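Local coordinates for 3-oxoacyl-(acyl-carrier protein) synthase II (Thermus thermophilus, PDB 1J3N) that catalyses the condensation of an acyl group with malonyl-ACP in fatty acid elongation, as a homodimeric beta-ketoacyl-ACP synthase, at the interface of chains A and B. Sequence-based numbering; all coordinates share one arbitrary frame. Chains: chain A/B, 3-oxoacyl-(acyl-carrier protein) synthase II.

The interface of chains A and B. Residues chain A 43-45, 194, 198-199, 202; chain B 124-125, 127.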
# COMPACT_ATOMS: atom_id res chain seq x y z
N ALA A 43 33.47 -0.92 -0.74
CA ALA A 43 33.52 -0.32 0.59
C ALA A 43 32.53 -0.90 1.61
O ALA A 43 32.72 -0.73 2.82
CB ALA A 43 33.33 1.19 0.49
N LEU A 44 31.49 -1.58 1.14
CA LEU A 44 30.47 -2.15 2.04
C LEU A 44 30.86 -3.47 2.71
O LEU A 44 31.74 -4.18 2.23
CB LEU A 44 29.16 -2.37 1.28
CG LEU A 44 28.45 -1.15 0.67
CD1 LEU A 44 27.15 -1.61 0.02
CD2 LEU A 44 28.18 -0.12 1.74
N PRO A 45 30.21 -3.80 3.84
CA PRO A 45 30.47 -5.04 4.58
C PRO A 45 29.77 -6.23 3.93
O PRO A 45 30.15 -7.38 4.14
CB PRO A 45 29.93 -4.74 5.98
CG PRO A 45 28.79 -3.82 5.70
CD PRO A 45 29.39 -2.88 4.66
N PRO A 194 23.61 1.20 -3.25
CA PRO A 194 24.55 1.49 -2.16
C PRO A 194 23.85 1.82 -0.84
O PRO A 194 24.19 1.28 0.22
CB PRO A 194 25.34 2.68 -2.69
CG PRO A 194 25.30 2.50 -4.18
CD PRO A 194 23.89 2.03 -4.44
N GLY A 198 23.48 -0.70 2.23
CA GLY A 198 24.21 -0.08 3.32
C GLY A 198 23.34 -0.02 4.56
O GLY A 198 23.77 -0.36 5.66
N ALA A 199 22.10 0.41 4.37
CA ALA A 199 21.13 0.54 5.46
C ALA A 199 20.84 -0.80 6.15
O ALA A 199 20.80 -0.88 7.38
CB ALA A 199 19.84 1.15 4.93
N VAL A 202 24.07 -1.85 8.09
CA VAL A 202 24.28 -1.21 9.38
C VAL A 202 23.28 -1.75 10.41
O VAL A 202 23.51 -1.66 11.61
CB VAL A 202 24.14 0.33 9.30
CG1 VAL A 202 25.20 0.90 8.38
CG2 VAL A 202 22.74 0.70 8.80
N PRO B 124 27.62 5.10 2.84
CA PRO B 124 26.59 4.11 3.18
C PRO B 124 26.82 3.35 4.49
O PRO B 124 25.94 2.61 4.93
CB PRO B 124 26.59 3.19 1.97
CG PRO B 124 28.01 3.26 1.50
CD PRO B 124 28.30 4.73 1.59
N ASN B 125 27.99 3.51 5.11
CA ASN B 125 28.25 2.81 6.36
C ASN B 125 27.99 3.74 7.55
O ASN B 125 28.14 3.34 8.70
CB ASN B 125 29.68 2.28 6.42
CG ASN B 125 29.99 1.30 5.30
OD1 ASN B 125 29.23 0.37 5.04
ND2 ASN B 125 31.12 1.50 4.64
N ILE B 127 25.06 5.44 7.57
CA ILE B 127 23.60 5.43 7.61
C ILE B 127 23.08 4.92 8.96
O ILE B 127 23.62 3.96 9.52
CB ILE B 127 23.04 4.54 6.48
CG1 ILE B 127 23.44 5.13 5.12
CG2 ILE B 127 21.52 4.41 6.61
CD1 ILE B 127 23.00 4.29 3.94
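The flat carboxamide of B:Asn125 points its oxygen end between A:Leu44 and A:Pro45, with the two carbons that flank it on opposite sides of the amide plane. From one side ring CD of A:Pro45 approaches OD1 at 3.3 Å, the side chains sliding past each other in opposite directions. From the other, methyl CD2 of A:Leu44, which crosses the asparagine at a slant, comes within 3.5 Å of OD1. These are van der Waals contacts, suited to a compact ring and a branched tip. ND2 donates a rather long hydrogen bond to the backbone O of A:Ala43, 3.3 Å and 156° at the hydrogen. The donor sits well above that carbonyl plane, by 54°, away from the lone-pair directions. Asparagine suits this place because, with CG anti to its carbonyl carbon (chi1 -60°), its NH2 reaches this loop carbonyl.

B:Pro124 meets chain A through CB and CG. A:Leu44 CD2 comes obliquely from one side of the ring to a tight 3.4 Å from CG, while CB faces the backbone O of A:Pro194. Compact and rigid, proline fits beside helix 194-202, where A:Gly198, lacking a side chain, lets B:Pro124 O come to 3.6 Å from its CA.

Farther along, apolar side chains line the contact. A:Ala199 CB, a small methyl, leaves room for branch CG2 of beta-branched B:Ile127, 4.0 Å away. Valine's short fork lays both methyls against B:Ile127 O, A:Val202 CG2 at 3.5 Å and CG1 at 3.6 Å.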